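Local coordinates for putative capsid protein of prophage (Escherichia coli CFT073, PDB 3BQW) that probably forms part of the protein shell of a phage capsid, as the major coat subunit of a prophage, at residues W179-I193 with V213-L226. Sequence-based numbering, arbitrary orientation.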
loop_
_atom_site.group_PDB
_atom_site.type_symbol
_atom_site.label_atom_id
_atom_site.label_comp_id
_atom_site.label_asym_id
_atom_site.label_seq_id
_atom_site.Cartn_x
_atom_site.Cartn_y
_atom_site.Cartn_z
ATOM N N TRP A 179 6.856 11.757 -25.397
ATOM C CA TRP A 179 7.241 13.074 -24.868
ATOM C C TRP A 179 8.702 13.419 -25.116
ATOM O O TRP A 179 9.038 14.578 -25.341
ATOM C CB TRP A 179 6.938 13.164 -23.369
ATOM C CG TRP A 179 5.552 13.586 -23.057
ATOM C CD1 TRP A 179 4.627 14.054 -23.926
ATOM C CD2 TRP A 179 4.947 13.656 -21.760
ATOM N NE1 TRP A 179 3.466 14.365 -23.278
ATOM C CE2 TRP A 179 3.637 14.146 -21.939
ATOM C CE3 TRP A 179 5.377 13.332 -20.467
ATOM C CZ2 TRP A 179 2.756 14.323 -20.885
ATOM C CZ3 TRP A 179 4.496 13.501 -19.420
ATOM C CH2 TRP A 179 3.198 13.977 -19.631
ATOM N N SER A 180 9.562 12.412 -25.072
ATOM C CA SER A 180 10.986 12.604 -25.268
ATOM C C SER A 180 11.278 13.201 -26.665
ATOM O O SER A 180 12.267 13.890 -26.849
ATOM C CB SER A 180 11.710 11.270 -25.077
ATOM O OG SER A 180 11.310 10.349 -26.082
ATOM N N GLU A 181 10.368 12.971 -27.609
ATOM C CA GLU A 181 10.508 13.392 -28.983
ATOM C C GLU A 181 9.776 14.689 -29.283
ATOM O O GLU A 181 9.760 15.130 -30.435
ATOM C CB GLU A 181 9.977 12.280 -29.912
ATOM C CG GLU A 181 10.844 11.022 -29.901
ATOM C CD GLU A 181 10.322 9.908 -30.809
ATOM O OE1 GLU A 181 9.256 10.087 -31.440
ATOM O OE2 GLU A 181 10.981 8.838 -30.871
ATOM N N GLN A 182 9.162 15.312 -28.283
ATOM C CA GLN A 182 8.423 16.540 -28.547
ATOM C C GLN A 182 9.290 17.765 -28.373
ATOM O O GLN A 182 10.336 17.716 -27.727
ATOM C CB GLN A 182 7.167 16.630 -27.679
ATOM C CG GLN A 182 6.220 15.456 -27.832
ATOM C CD GLN A 182 5.911 15.137 -29.277
ATOM O OE1 GLN A 182 5.586 16.029 -30.051
ATOM N NE2 GLN A 182 6.045 13.868 -29.658
ATOM N N ASP A 183 8.854 18.861 -28.980
ATOM C CA ASP A 183 9.540 20.125 -28.880
ATOM C C ASP A 183 9.124 20.731 -27.558
ATOM O O ASP A 183 7.965 21.102 -27.365
ATOM C CB ASP A 183 9.168 21.050 -30.059
ATOM C CG ASP A 183 9.870 22.403 -30.001
ATOM O OD1 ASP A 183 10.523 22.726 -28.989
ATOM O OD2 ASP A 183 9.762 23.161 -30.981
ATOM N N LYS A 184 10.090 20.808 -26.654
ATOM C CA LYS A 184 9.876 21.269 -25.295
ATOM C C LYS A 184 9.483 22.732 -25.215
ATOM O O LYS A 184 8.876 23.159 -24.239
ATOM C CB LYS A 184 11.144 21.024 -24.472
ATOM C CG LYS A 184 11.540 19.544 -24.356
ATOM C CD LYS A 184 10.368 18.665 -23.951
ATOM C CE LYS A 184 10.825 17.275 -23.517
ATOM N NZ LYS A 184 11.147 16.449 -24.708
ATOM N N GLU A 185 9.811 23.499 -26.253
ATOM C CA GLU A 185 9.395 24.889 -26.316
ATOM C C GLU A 185 7.963 25.067 -26.802
ATOM O O GLU A 185 7.323 26.045 -26.444
ATOM C CB GLU A 185 10.362 25.679 -27.199
ATOM C CG GLU A 185 11.763 25.680 -26.654
ATOM C CD GLU A 185 11.887 26.522 -25.398
ATOM O OE1 GLU A 185 11.713 27.759 -25.499
ATOM O OE2 GLU A 185 12.165 25.960 -24.319
ATOM N N THR A 186 7.443 24.141 -27.599
ATOM C CA THR A 186 6.169 24.391 -28.291
ATOM C C THR A 186 5.039 23.408 -28.020
ATOM O O THR A 186 3.873 23.717 -28.262
ATOM C CB THR A 186 6.376 24.490 -29.813
ATOM O OG1 THR A 186 6.828 23.231 -30.323
ATOM C CG2 THR A 186 7.397 25.590 -30.142
ATOM N N HIS A 187 5.367 22.235 -27.509
ATOM C CA HIS A 187 4.355 21.218 -27.264
ATOM C C HIS A 187 3.537 21.501 -25.997
ATOM O O HIS A 187 4.080 21.924 -24.971
ATOM C CB HIS A 187 5.016 19.858 -27.176
ATOM C CG HIS A 187 4.050 18.735 -27.273
ATOM N ND1 HIS A 187 3.776 17.892 -26.210
ATOM C CD2 HIS A 187 3.252 18.341 -28.293
ATOM C CE1 HIS A 187 2.859 17.016 -26.587
ATOM N NE2 HIS A 187 2.525 17.267 -27.845
ATOM N N TYR A 188 2.223 21.294 -26.101
ATOM C CA TYR A 188 1.310 21.410 -24.972
ATOM C C TYR A 188 1.018 20.021 -24.417
ATOM O O TYR A 188 0.153 19.320 -24.939
ATOM C CB TYR A 188 0.021 22.109 -25.403
ATOM C CG TYR A 188 0.229 23.573 -25.745
ATOM C CD1 TYR A 188 -0.083 24.572 -24.828
ATOM C CD2 TYR A 188 0.755 23.958 -26.977
ATOM C CE1 TYR A 188 0.118 25.911 -25.127
ATOM C CE2 TYR A 188 0.955 25.299 -27.288
ATOM C CZ TYR A 188 0.633 26.270 -26.357
ATOM O OH TYR A 188 0.821 27.597 -26.657
ATOM N N PRO A 189 1.754 19.600 -23.363
ATOM C CA PRO A 189 1.539 18.258 -22.816
ATOM C C PRO A 189 0.170 18.026 -22.173
ATOM O O PRO A 189 -0.242 16.881 -22.057
ATOM C CB PRO A 189 2.682 18.103 -21.792
ATOM C CG PRO A 189 3.047 19.451 -21.425
ATOM C CD PRO A 189 2.825 20.311 -22.633
ATOM N N ILE A 190 -0.529 19.090 -21.789
ATOM C CA ILE A 190 -1.891 18.984 -21.263
ATOM C C ILE A 190 -2.851 18.242 -22.201
ATOM O O ILE A 190 -3.757 17.559 -21.746
ATOM C CB ILE A 190 -2.483 20.391 -20.884
ATOM C CG1 ILE A 190 -3.682 20.257 -19.935
ATOM C CG2 ILE A 190 -2.915 21.238 -22.139
ATOM C CD1 ILE A 190 -4.058 21.625 -19.244
ATOM N N TYR A 191 -2.647 18.361 -23.511
ATOM C CA TYR A 191 -3.567 17.739 -24.458
ATOM C C TYR A 191 -3.346 16.241 -24.571
ATOM O O TYR A 191 -4.284 15.491 -24.872
ATOM C CB TYR A 191 -3.548 18.470 -25.804
ATOM C CG TYR A 191 -4.127 19.860 -25.650
ATOM C CD1 TYR A 191 -5.494 20.036 -25.358
ATOM C CD2 TYR A 191 -3.320 20.996 -25.762
ATOM C CE1 TYR A 191 -6.040 21.304 -25.181
ATOM C CE2 TYR A 191 -3.847 22.269 -25.591
ATOM C CZ TYR A 191 -5.213 22.420 -25.290
ATOM O OH TYR A 191 -5.755 23.679 -25.118
ATOM N N ASP A 192 -2.131 15.792 -24.289
ATOM C CA ASP A 192 -1.891 14.358 -24.141
ATOM C C ASP A 192 -2.523 13.843 -22.864
ATOM O O ASP A 192 -3.148 12.778 -22.857
ATOM C CB ASP A 192 -0.412 14.051 -24.122
ATOM C CG ASP A 192 0.314 14.569 -25.345
ATOM O OD1 ASP A 192 -0.162 14.399 -26.483
ATOM O OD2 ASP A 192 1.377 15.168 -25.153
ATOM N N ILE A 193 -2.356 14.588 -21.774
ATOM C CA ILE A 193 -2.907 14.170 -20.478
ATOM C C ILE A 193 -4.424 14.053 -20.592
ATOM O O ILE A 193 -5.006 13.082 -20.116
ATOM C CB ILE A 193 -2.481 15.118 -19.334
ATOM C CG1 ILE A 193 -0.975 14.971 -19.063
ATOM C CG2 ILE A 193 -3.273 14.830 -18.081
ATOM C CD1 ILE A 193 -0.347 16.150 -18.377
ATOM N N VAL A 213 8.742 10.855 -15.012
ATOM C CA VAL A 213 7.575 11.575 -15.527
ATOM C C VAL A 213 7.583 13.053 -15.124
ATOM O O VAL A 213 7.370 13.927 -15.958
ATOM C CB VAL A 213 6.233 10.950 -15.112
ATOM C CG1 VAL A 213 5.076 11.794 -15.675
ATOM C CG2 VAL A 213 6.134 9.508 -15.585
ATOM N N TRP A 214 7.803 13.330 -13.850
ATOM C CA TRP A 214 7.814 14.708 -13.380
ATOM C C TRP A 214 8.928 15.521 -14.044
ATOM O O TRP A 214 8.677 16.611 -14.511
ATOM C CB TRP A 214 7.946 14.759 -11.865
ATOM C CG TRP A 214 8.139 16.122 -11.326
ATOM C CD1 TRP A 214 9.214 16.565 -10.613
ATOM C CD2 TRP A 214 7.250 17.248 -11.455
ATOM N NE1 TRP A 214 9.035 17.883 -10.260
ATOM C CE2 TRP A 214 7.848 18.331 -10.765
ATOM C CE3 TRP A 214 6.006 17.440 -12.066
ATOM C CZ2 TRP A 214 7.251 19.586 -10.671
ATOM C CZ3 TRP A 214 5.401 18.684 -11.969
ATOM C CH2 TRP A 214 6.032 19.753 -11.280
ATOM N N ARG A 215 10.133 14.955 -14.110
ATOM C CA ARG A 215 11.281 15.574 -14.811
ATOM C C ARG A 215 10.920 16.011 -16.249
ATOM O O ARG A 215 11.170 17.151 -16.669
ATOM C CB ARG A 215 12.464 14.578 -14.811
ATOM C CG ARG A 215 13.788 15.114 -15.320
ATOM C CD ARG A 215 14.826 13.996 -15.630
ATOM N NE ARG A 215 14.504 13.175 -16.812
ATOM C CZ ARG A 215 14.542 13.608 -18.085
ATOM N NH1 ARG A 215 14.902 14.855 -18.383
ATOM N NH2 ARG A 215 14.223 12.789 -19.088
ATOM N N THR A 216 10.330 15.087 -17.001
ATOM C CA THR A 216 9.952 15.327 -18.391
ATOM C C THR A 216 8.827 16.360 -18.533
ATOM O O THR A 216 8.945 17.321 -19.296
ATOM C CB THR A 216 9.506 14.011 -19.032
ATOM O OG1 THR A 216 10.549 13.050 -18.875
ATOM C CG2 THR A 216 9.167 14.198 -20.533
ATOM N N LEU A 217 7.742 16.157 -17.784
ATOM C CA LEU A 217 6.624 17.092 -17.775
ATOM C C LEU A 217 7.080 18.512 -17.487
ATOM O O LEU A 217 6.665 19.453 -18.148
ATOM C CB LEU A 217 5.566 16.651 -16.766
ATOM C CG LEU A 217 4.271 17.500 -16.692
ATOM C CD1 LEU A 217 3.621 17.702 -18.085
ATOM C CD2 LEU A 217 3.284 16.867 -15.722
ATOM N N ARG A 218 7.969 18.640 -16.514
ATOM C CA ARG A 218 8.593 19.911 -16.113
ATOM C C ARG A 218 9.402 20.579 -17.215
ATOM O O ARG A 218 9.494 21.807 -17.281
ATOM C CB ARG A 218 9.539 19.593 -14.933
ATOM C CG ARG A 218 9.702 20.637 -13.899
ATOM C CD ARG A 218 10.503 20.068 -12.712
ATOM N NE ARG A 218 11.851 19.645 -13.126
ATOM C CZ ARG A 218 12.519 18.611 -12.615
ATOM N NH1 ARG A 218 11.992 17.868 -11.665
ATOM N NH2 ARG A 218 13.723 18.312 -13.073
ATOM N N SER A 219 10.027 19.774 -18.068
ATOM C CA SER A 219 10.873 20.304 -19.147
ATOM C C SER A 219 10.094 21.012 -20.260
ATOM O O SER A 219 10.692 21.681 -21.097
ATOM C CB SER A 219 11.720 19.188 -19.763
ATOM O OG SER A 219 10.931 18.295 -20.530
ATOM N N PHE A 220 8.775 20.861 -20.274
ATOM C CA PHE A 220 7.926 21.564 -21.238
ATOM C C PHE A 220 7.602 22.964 -20.755
ATOM O O PHE A 220 6.878 23.134 -19.787
ATOM C CB PHE A 220 6.605 20.832 -21.466
ATOM C CG PHE A 220 6.733 19.554 -22.239
ATOM C CD1 PHE A 220 6.879 19.575 -23.617
ATOM C CD2 PHE A 220 6.652 18.325 -21.597
ATOM C CE1 PHE A 220 6.985 18.390 -24.338
ATOM C CE2 PHE A 220 6.750 17.143 -22.312
ATOM C CZ PHE A 220 6.928 17.185 -23.688
ATOM N N LYS A 221 8.113 23.958 -21.478
ATOM C CA LYS A 221 7.767 25.373 -21.278
ATOM C C LYS A 221 6.249 25.604 -21.130
ATOM O O LYS A 221 5.811 26.414 -20.314
ATOM C CB LYS A 221 8.295 26.188 -22.459
ATOM C CG LYS A 221 8.499 27.678 -22.189
ATOM C CD LYS A 221 8.719 28.443 -23.511
ATOM C CE LYS A 221 9.348 29.819 -23.272
ATOM N NZ LYS A 221 10.824 29.759 -23.000
ATOM N N LYS A 222 5.460 24.882 -21.923
ATOM C CA LYS A 222 4.018 25.054 -21.921
ATOM C C LYS A 222 3.368 24.409 -20.708
ATOM O O LYS A 222 2.291 24.830 -20.299
ATOM C CB LYS A 222 3.399 24.522 -23.223
ATOM C CG LYS A 222 3.941 25.183 -24.493
ATOM C CD LYS A 222 3.823 26.689 -24.445
ATOM C CE LYS A 222 4.193 27.323 -25.785
ATOM N NZ LYS A 222 4.563 28.753 -25.579
ATOM N N PHE A 223 4.010 23.408 -20.113
ATOM C CA PHE A 223 3.565 22.953 -18.803
ATOM C C PHE A 223 3.851 24.019 -17.735
ATOM O O PHE A 223 2.981 24.320 -16.925
ATOM C CB PHE A 223 4.184 21.607 -18.400
ATOM C CG PHE A 223 4.087 21.337 -16.936
ATOM C CD1 PHE A 223 2.874 20.983 -16.372
ATOM C CD2 PHE A 223 5.189 21.514 -16.104
ATOM C CE1 PHE A 223 2.762 20.764 -15.004
ATOM C CE2 PHE A 223 5.088 21.286 -14.727
ATOM C CZ PHE A 223 3.875 20.918 -14.184
ATOM N N ARG A 224 5.061 24.580 -17.745
ATOM C CA ARG A 224 5.473 25.580 -16.741
ATOM C C ARG A 224 4.549 26.796 -16.684
ATOM O O ARG A 224 4.282 27.334 -15.618
ATOM C CB ARG A 224 6.877 26.081 -17.034
ATOM C CG ARG A 224 7.931 25.013 -17.046
ATOM C CD ARG A 224 9.285 25.627 -17.386
ATOM N NE ARG A 224 10.344 24.634 -17.264
ATOM C CZ ARG A 224 11.646 24.901 -17.305
ATOM N NH1 ARG A 224 12.086 26.148 -17.450
ATOM N NH2 ARG A 224 12.518 23.902 -17.171
ATOM N N GLU A 225 4.097 27.238 -17.859
ATOM C CA GLU A 225 3.184 28.377 -17.984
ATOM C C GLU A 225 1.785 28.113 -17.376
ATOM O O GLU A 225 1.099 29.056 -16.981
ATOM C CB GLU A 225 3.071 28.770 -19.461
ATOM C CG GLU A 225 4.386 29.350 -20.052
ATOM C CD GLU A 225 4.361 29.538 -21.587
ATOM O OE1 GLU A 225 3.337 29.178 -22.246
ATOM O OE2 GLU A 225 5.380 30.049 -22.131
ATOM N N LEU A 226 1.368 26.844 -17.317
ATOM C CA LEU A 226 0.060 26.458 -16.745
ATOM C C LEU A 226 0.186 25.893 -15.340
ATOM O O LEU A 226 -0.798 25.833 -14.602
ATOM C CB LEU A 226 -0.624 25.397 -17.619
ATOM C CG LEU A 226 -1.025 25.800 -19.032
ATOM C CD1 LEU A 226 -1.621 24.617 -19.782
ATOM C CD2 LEU A 226 -1.989 26.979 -18.993
HETATM O O HOH W 1 6.262 23.076 -24.095
#
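With CG swung beside the backbone N (chi1 -71°), Phe220 directs its ring into the segment 179-189, while a bend at chi2 (-49°) folds the Lys184 chain across one face of that ring. Lys184 CD lies 3.7 Å from the Phe220 ring centroid, a CH-pi contact, and Pro189 covers the opposite face, its CG 3.8 Å from Phe220 CG. The leading edge of the phenyl ring meets the five-membered ring of Trp179 in a T-shaped pair, planes at 69°. His187 packs obliquely alongside, its buried ND1 without a polar partner. Beyond the ring, Lys184 NZ donates to Trp179 O at 2.9 Å, which holds the Lys184 chain across Phe220; Gln182 N reaches the same oxygen from the other face of the carbonyl plane.

Lys221 N bonds to Lys184 O at 3.0 Å, and one water donates to Lys184 O and His187 O while accepting from Lys222 N. Lys222 CG sits over the centre of the Tyr188 ring, 3.9 Å from its centroid, and Lys221 NZ and Glu185 OE1 form a salt bridge at 3.3 Å, with a weak hydrogen bond. Toward strands 206-209 and 248-254, Leu217 CD1 touches Pro189 and Ile193. Phe220, at the N-cap of helix 221-226, thus joins Trp179 and His187 in an aromatic cluster, sandwiched between Lys184 and Pro189 beside the Asx turn of Asp183.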